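Local structure of HTH cro/C1-type domain-containing protein (Pseudomonas aeruginosa, 4O8B) at residues R5-A8 and A9-A13; V59-A62 and Y63-P67; T90-I93 and E94-A98. The protein is a helix-turn-helix transcriptional regulator that controls motility and biofilm formation through the small RNA rsmZ, probably by binding promoter DNA as an activator. All coordinates share one frame; numbering follows the deposited sequence.

The three contacts follow one another along the chain, each complete before the next begins. Contact 1 lies in helix 3-13, the first helix of the helix-turn-helix domain. Contact 2 is the turn between helices 47-57 and 69-79. Their centres are about 11 Å apart and they touch: the side chain of R5 reaches the backbone of C66, and CB of A8 meets the hydroxyl oxygen of Y63. Contact 3 stands apart in the last helix, 83-99, with its centre about 30 Å from that of contact 1 and about 23 Å from that of contact 2. Contacts 2 and 3 both touch the second subunit, so the dimer interface involves both the loop and the last helix.

Contact 1: residues R5-A8 and A9-A13; sequences RLKA and ARIRA
The side chain of K7 overlaps that of R10, one turn further along helix 3-13. The two lie side by side and point the same way. CG of K7 touches NH2 of R10 at 3.9 Å, approaching the guanidinium obliquely. The spacing of three residues puts both on one side of the helix. Their similar first torsions, with CG anti to the backbone N (chi1 -167° in K7, 168° in R10), let the two chains run alongside each other. Their charged ends come near each other, with K7 NZ 4.2 Å from R10 NH2. E39 of helix 28-39 uses both carboxylate oxygens in salt bridges, OE2 to K7 NZ and OE1 to R10 NE, while R10 NH1 bonds to the backbone O of Y15.

CG1 of I11 lies alongside K7 O, 3.3 Å away, next to the bond that I11 N makes to that oxygen. That bond, I11 N to K7 O, is 3.0 Å long. A9 N bonds to R5 O at 2.9 Å, and R12 N to A8 O at 3.2 Å. R10 N makes weak bonds to both L6 O and K7 O.

Other side chains join the rest of the fold. L6 and A9 pack on L57 of helix 47-57. NE of R5 bonds to C66 O in the loop, and its NH2 forms a salt bridge with D69 at the start of helix 69-79.

The chemistry is that of an amphipathic helix, with basic side chains bridged to acidic partners. The shared carboxylate of E39 is consistent with the two basic ends lying so near each other, and it ties helix 3-13 to helix 28-39.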
loop_
_atom_site.group_PDB
_atom_site.type_symbol
_atom_site.label_atom_id
_atom_site.label_comp_id
_atom_site.label_asym_id
_atom_site.label_seq_id
_atom_site.Cartn_x
_atom_site.Cartn_y
_atom_site.Cartn_z
ATOM N N ARG A 5 -9.958 -5.470 0.187
ATOM C CA ARG A 5 -9.583 -4.238 0.886
ATOM C C ARG A 5 -10.553 -3.113 0.552
ATOM O O ARG A 5 -10.924 -2.325 1.419
ATOM C CB ARG A 5 -8.165 -3.827 0.488
ATOM C CG ARG A 5 -7.120 -4.914 0.719
ATOM C CD ARG A 5 -6.833 -5.113 2.198
ATOM N NE ARG A 5 -5.976 -6.276 2.427
ATOM C CZ ARG A 5 -6.385 -7.405 3.006
ATOM N NH1 ARG A 5 -7.645 -7.529 3.408
ATOM N NH2 ARG A 5 -5.540 -8.415 3.150
ATOM N N LEU A 6 -10.964 -3.042 -0.710
ATOM C CA LEU A 6 -11.899 -2.013 -1.149
ATOM C C LEU A 6 -13.265 -2.241 -0.508
ATOM O O LEU A 6 -13.920 -1.303 -0.066
ATOM C CB LEU A 6 -12.027 -2.031 -2.674
ATOM C CG LEU A 6 -13.001 -1.023 -3.301
ATOM C CD1 LEU A 6 -12.472 0.397 -3.132
ATOM C CD2 LEU A 6 -13.176 -1.351 -4.772
ATOM N N LYS A 7 -13.689 -3.501 -0.455
ATOM C CA LYS A 7 -14.970 -3.852 0.136
ATOM C C LYS A 7 -14.912 -3.644 1.645
ATOM O O LYS A 7 -15.836 -3.079 2.245
ATOM C CB LYS A 7 -15.319 -5.316 -0.169
ATOM C CG LYS A 7 -16.772 -5.681 0.126
ATOM C CD LYS A 7 -17.040 -7.163 -0.116
ATOM C CE LYS A 7 -16.878 -7.543 -1.583
ATOM N NZ LYS A 7 -17.911 -6.899 -2.450
ATOM N N ALA A 8 -13.823 -4.101 2.256
ATOM C CA ALA A 8 -13.630 -3.972 3.698
ATOM C C ALA A 8 -13.590 -2.507 4.108
ATOM O O ALA A 8 -14.048 -2.144 5.190
ATOM C CB ALA A 8 -12.343 -4.668 4.110
ATOM N N ALA A 9 -13.034 -1.663 3.236
ATOM C CA ALA A 9 -12.924 -0.239 3.512
ATOM C C ALA A 9 -14.259 0.468 3.313
ATOM O O ALA A 9 -14.507 1.515 3.918
ATOM C CB ALA A 9 -11.866 0.377 2.611
ATOM N N ARG A 10 -15.119 -0.096 2.463
ATOM C CA ARG A 10 -16.425 0.485 2.203
ATOM C C ARG A 10 -17.401 0.125 3.308
ATOM O O ARG A 10 -18.314 0.897 3.619
ATOM C CB ARG A 10 -16.956 0.010 0.847
ATOM C CG ARG A 10 -18.423 0.340 0.613
ATOM C CD ARG A 10 -18.836 0.086 -0.830
ATOM N NE ARG A 10 -18.919 -1.338 -1.159
ATOM C CZ ARG A 10 -19.798 -2.182 -0.614
ATOM N NH1 ARG A 10 -20.669 -1.755 0.294
ATOM N NH2 ARG A 10 -19.803 -3.457 -0.984
ATOM N N ILE A 11 -17.216 -1.050 3.896
ATOM C CA ILE A 11 -18.079 -1.504 4.979
ATOM C C ILE A 11 -17.753 -0.750 6.261
ATOM O O ILE A 11 -18.648 -0.368 7.013
ATOM C CB ILE A 11 -17.916 -3.022 5.237
ATOM C CG1 ILE A 11 -18.457 -3.816 4.049
ATOM C CG2 ILE A 11 -18.641 -3.412 6.516
ATOM C CD1 ILE A 11 -18.291 -5.317 4.192
ATOM N N ARG A 12 -16.459 -0.538 6.507
ATOM C CA ARG A 12 -16.022 0.174 7.702
ATOM C C ARG A 12 -16.512 1.615 7.680
ATOM O O ARG A 12 -16.849 2.178 8.719
ATOM C CB ARG A 12 -14.494 0.149 7.802
ATOM C CG ARG A 12 -13.941 0.952 8.982
ATOM C CD ARG A 12 -12.426 1.059 8.935
ATOM N NE ARG A 12 -11.753 -0.196 9.289
ATOM C CZ ARG A 12 -11.659 -0.675 10.528
ATOM N NH1 ARG A 12 -12.193 -0.007 11.544
ATOM N NH2 ARG A 12 -11.029 -1.815 10.751
ATOM N N ALA A 13 -16.555 2.208 6.495
ATOM C CA ALA A 13 -17.003 3.588 6.340
ATOM C C ALA A 13 -18.529 3.678 6.319
ATOM O O ALA A 13 -19.097 4.757 6.490
ATOM C CB ALA A 13 -16.433 4.180 5.058
#

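Contact 2: residues V59-A62 and Y63-P67; sequences VPMA and YLYCP
M61 and Y65 cross obliquely, with CG of M61 4.1 Å from CD2 of the Y65 ring. The same ring edge receives M61 O, which lies near the ring plane, 3.5 Å from CD2. Y65 has CG beside its backbone N (chi1 -76°), and this sets the ring against M61. The hydroxyl of Y65 is hydrogen-bonded to S50 of helix 47-57.

Y63 leads the other way. Its ring meets V59 obliquely, CD2 to V59 CB at 4.3 Å, and goes on to pack on A8 and A9 of helix 3-13 and on A72 and L76 of helix 69-79. V59 CG2 also approaches L64 CG.

Y63 N bonds to P60 O at 2.8 Å, and Y65 N to A62 O, also at 2.8 Å. Such bonds from residue i+3 to residue i make a short, tight turn that joins helix 47-57 to helix 69-79.

In the dimer the Y65 ring stacks on Y65 of the second subunit, and A62 packs on its C66. The side-chain contacts are apolar, while backbone bonds close the turn. One tyrosine joins helices within the chain, while the other serves the subunit interface and has its hydroxyl satisfied by S50.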
loop_
_atom_site.group_PDB
_atom_site.type_symbol
_atom_site.label_atom_id
_atom_site.label_comp_id
_atom_site.label_asym_id
_atom_site.label_seq_id
_atom_site.Cartn_x
_atom_site.Cartn_y
_atom_site.Cartn_z
ATOM N N VAL A 59 -9.070 5.900 4.114
ATOM C CA VAL A 59 -8.043 4.904 4.401
ATOM C C VAL A 59 -6.835 5.133 3.511
ATOM O O VAL A 59 -6.966 5.612 2.378
ATOM C CB VAL A 59 -8.558 3.462 4.177
ATOM C CG1 VAL A 59 -9.515 3.075 5.286
ATOM C CG2 VAL A 59 -9.248 3.368 2.819
ATOM N N PRO A 60 -5.630 4.807 4.007
ATOM C CA PRO A 60 -4.405 4.983 3.220
ATOM C C PRO A 60 -4.476 4.187 1.922
ATOM O O PRO A 60 -4.898 3.034 1.920
ATOM C CB PRO A 60 -3.320 4.460 4.156
ATOM C CG PRO A 60 -3.870 4.770 5.507
ATOM C CD PRO A 60 -5.312 4.353 5.369
ATOM N N MET A 61 -4.065 4.812 0.828
ATOM C CA MET A 61 -4.076 4.143 -0.467
ATOM C C MET A 61 -3.364 2.803 -0.367
ATOM O O MET A 61 -3.770 1.821 -0.995
ATOM C CB MET A 61 -3.383 5.017 -1.519
ATOM C CG MET A 61 -2.968 4.255 -2.768
ATOM S SD MET A 61 -2.082 5.284 -3.945
ATOM C CE MET A 61 -3.431 5.990 -4.861
ATOM N N ALA A 62 -2.298 2.770 0.434
ATOM C CA ALA A 62 -1.517 1.556 0.621
ATOM C C ALA A 62 -2.380 0.387 1.092
ATOM O O ALA A 62 -2.189 -0.746 0.654
ATOM C CB ALA A 62 -0.399 1.813 1.627
ATOM N N TYR A 63 -3.324 0.671 1.985
ATOM C CA TYR A 63 -4.209 -0.356 2.510
ATOM C C TYR A 63 -4.911 -1.112 1.382
ATOM O O TYR A 63 -4.969 -2.346 1.387
ATOM C CB TYR A 63 -5.263 0.267 3.427
ATOM C CG TYR A 63 -6.310 -0.710 3.906
ATOM C CD1 TYR A 63 -5.976 -1.749 4.772
ATOM C CD2 TYR A 63 -7.627 -0.636 3.441
ATOM C CE1 TYR A 63 -6.938 -2.671 5.202
ATOM C CE2 TYR A 63 -8.594 -1.547 3.861
ATOM C CZ TYR A 63 -8.235 -2.573 4.724
ATOM O OH TYR A 63 -9.179 -3.481 5.136
ATOM N N LEU A 64 -5.445 -0.359 0.427
ATOM C CA LEU A 64 -6.156 -0.945 -0.710
ATOM C C LEU A 64 -5.237 -1.774 -1.600
ATOM O O LEU A 64 -5.697 -2.484 -2.494
ATOM C CB LEU A 64 -6.812 0.167 -1.525
ATOM C CG LEU A 64 -7.791 1.047 -0.733
ATOM C CD1 LEU A 64 -8.128 2.299 -1.525
ATOM C CD2 LEU A 64 -9.045 0.253 -0.414
ATOM N N TYR A 65 -3.936 -1.690 -1.338
ATOM C CA TYR A 65 -2.936 -2.436 -2.105
ATOM C C TYR A 65 -2.075 -3.289 -1.178
ATOM O O TYR A 65 -0.929 -3.604 -1.501
ATOM C CB TYR A 65 -2.041 -1.471 -2.888
ATOM C CG TYR A 65 -2.681 -0.889 -4.127
ATOM C CD1 TYR A 65 -2.760 -1.628 -5.311
ATOM C CD2 TYR A 65 -3.222 0.400 -4.116
ATOM C CE1 TYR A 65 -3.343 -1.094 -6.455
ATOM C CE2 TYR A 65 -3.815 0.941 -5.260
ATOM C CZ TYR A 65 -3.876 0.187 -6.420
ATOM O OH TYR A 65 -4.461 0.723 -7.545
ATOM N N CYS A 66 -2.630 -3.658 -0.029
ATOM C CA CYS A 66 -1.915 -4.475 0.950
ATOM C C CYS A 66 -2.467 -5.895 1.008
ATOM O O CYS A 66 -3.395 -6.177 1.762
ATOM C CB CYS A 66 -2.005 -3.826 2.331
ATOM S SG CYS A 66 -1.403 -4.875 3.668
ATOM N N PRO A 67 -1.903 -6.811 0.214
ATOM C CA PRO A 67 -2.363 -8.206 0.196
ATOM C C PRO A 67 -2.127 -8.956 1.510
ATOM O O PRO A 67 -2.870 -9.878 1.840
ATOM C CB PRO A 67 -1.596 -8.814 -0.977
ATOM C CG PRO A 67 -0.321 -8.035 -0.972
ATOM C CD PRO A 67 -0.804 -6.619 -0.754
#

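Contact 3: residues T90-I93 and E94-A98; sequences TRFI and EQLLA
E94 N bonds to T90 O at 2.8 Å, an almost straight bond with an N-H...O angle of 169°. L97 N to I93 O is equally short, at 2.8 Å, and straighter still. Between them come Q95 N to R91 O and L96 N to F92 O, both longer. Four successive bonds of this i to i+4 pattern mark a regular alpha helix.

The main side-chain contact is F92 with L96. L96 lies over one face of the ring, offset toward the rim. Its CG is 4.3 Å from the ring centroid, a CH-pi contact, and its CD1 reaches CE2 of F92 at 3.6 Å. The F92 side chain starts with CG anti to the backbone N (chi1 -174°), and this brings the ring beside the next turn. CG of L96 also rests 3.3 Å from F92 O.

I93 and L97 form a second pair. They lie side by side and point the same way, with CG2 of I93 4.2 Å from CG of L97. The CB and CG of E94 pass close to T90 O before its chain bends.

All of this belongs to helix 83-99, the last helix of the chain. Its apolar side faces the second subunit: F92 meets F92 of that subunit with the ring planes at about 35°, I93 packs on its L89, and L97 on its L81. A salt bridge from E94 to K77 of the second subunit flanks this apolar packing. The helix thus sits against helix 83-99 (L89, F92), the end of helix 69-79 (K77) and the link between them (L81) of the second subunit.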
loop_
_atom_site.group_PDB
_atom_site.type_symbol
_atom_site.label_atom_id
_atom_site.label_comp_id
_atom_site.label_asym_id
_atom_site.label_seq_id
_atom_site.Cartn_x
_atom_site.Cartn_y
_atom_site.Cartn_z
ATOM N N THR A 90 6.717 5.150 16.479
ATOM C CA THR A 90 8.021 5.168 15.827
ATOM C C THR A 90 9.148 4.961 16.828
ATOM O O THR A 90 10.096 4.216 16.564
ATOM C CB THR A 90 8.260 6.493 15.072
ATOM O OG1 THR A 90 7.863 7.592 15.903
ATOM C CG2 THR A 90 7.473 6.523 13.776
ATOM N N ARG A 91 9.040 5.613 17.977
ATOM C CA ARG A 91 10.058 5.494 19.018
ATOM C C ARG A 91 10.216 4.039 19.454
ATOM O O ARG A 91 11.330 3.558 19.645
ATOM C CB ARG A 91 9.680 6.345 20.237
ATOM C CG ARG A 91 10.727 6.313 21.339
ATOM C CD ARG A 91 10.086 6.188 22.710
ATOM N NE ARG A 91 9.828 7.478 23.327
ATOM C CZ ARG A 91 9.074 7.651 24.414
ATOM N NH1 ARG A 91 8.493 6.612 24.993
ATOM N NH2 ARG A 91 8.917 8.867 24.931
ATOM N N PHE A 92 9.090 3.348 19.607
ATOM C CA PHE A 92 9.105 1.953 20.023
ATOM C C PHE A 92 9.653 1.058 18.919
ATOM O O PHE A 92 10.478 0.178 19.174
ATOM C CB PHE A 92 7.689 1.502 20.395
ATOM C CG PHE A 92 7.625 0.114 20.961
ATOM C CD1 PHE A 92 8.276 -0.196 22.152
ATOM C CD2 PHE A 92 6.916 -0.883 20.303
ATOM C CE1 PHE A 92 8.213 -1.488 22.685
ATOM C CE2 PHE A 92 6.849 -2.175 20.825
ATOM C CZ PHE A 92 7.499 -2.478 22.019
ATOM N N ILE A 93 9.191 1.283 17.691
ATOM C CA ILE A 93 9.639 0.486 16.552
ATOM C C ILE A 93 11.149 0.619 16.356
ATOM O O ILE A 93 11.848 -0.379 16.173
ATOM C CB ILE A 93 8.927 0.915 15.256
ATOM C CG1 ILE A 93 7.411 0.793 15.436
ATOM C CG2 ILE A 93 9.383 0.037 14.094
ATOM C CD1 ILE A 93 6.602 1.339 14.278
ATOM N N GLU A 94 11.648 1.856 16.399
ATOM C CA GLU A 94 13.071 2.100 16.246
ATOM C C GLU A 94 13.868 1.324 17.281
ATOM O O GLU A 94 14.902 0.729 16.971
ATOM C CB GLU A 94 13.390 3.593 16.379
ATOM C CG GLU A 94 13.264 4.385 15.087
ATOM C CD GLU A 94 13.966 3.717 13.920
ATOM O OE1 GLU A 94 15.161 3.381 14.048
ATOM O OE2 GLU A 94 13.313 3.516 12.870
ATOM N N GLN A 95 13.377 1.323 18.516
ATOM C CA GLN A 95 14.045 0.615 19.604
ATOM C C GLN A 95 14.146 -0.869 19.284
ATOM O O GLN A 95 15.171 -1.501 19.545
ATOM C CB GLN A 95 13.274 0.809 20.910
ATOM C CG GLN A 95 14.070 0.438 22.151
ATOM C CD GLN A 95 13.282 0.650 23.437
ATOM O OE1 GLN A 95 12.835 1.757 23.727
ATOM N NE2 GLN A 95 13.110 -0.416 24.205
ATOM N N LEU A 96 13.074 -1.424 18.722
ATOM C CA LEU A 96 13.050 -2.844 18.368
ATOM C C LEU A 96 13.991 -3.130 17.208
ATOM O O LEU A 96 14.791 -4.058 17.269
ATOM C CB LEU A 96 11.626 -3.269 18.010
ATOM C CG LEU A 96 10.572 -3.104 19.116
ATOM C CD1 LEU A 96 9.229 -3.598 18.600
ATOM C CD2 LEU A 96 10.982 -3.885 20.359
ATOM N N LEU A 97 13.892 -2.326 16.142
ATOM C CA LEU A 97 14.762 -2.509 14.986
ATOM C C LEU A 97 16.215 -2.425 15.432
ATOM O O LEU A 97 17.108 -2.953 14.775
ATOM C CB LEU A 97 14.511 -1.414 13.939
ATOM C CG LEU A 97 13.199 -1.415 13.148
ATOM C CD1 LEU A 97 13.171 -0.197 12.252
ATOM C CD2 LEU A 97 13.071 -2.691 12.321
ATOM N N ALA A 98 16.440 -1.746 16.562
ATOM C CA ALA A 98 17.783 -1.580 17.109
ATOM C C ALA A 98 18.227 -2.807 17.911
ATOM O O ALA A 98 19.424 -3.077 18.001
ATOM C CB ALA A 98 17.848 -0.330 17.962
#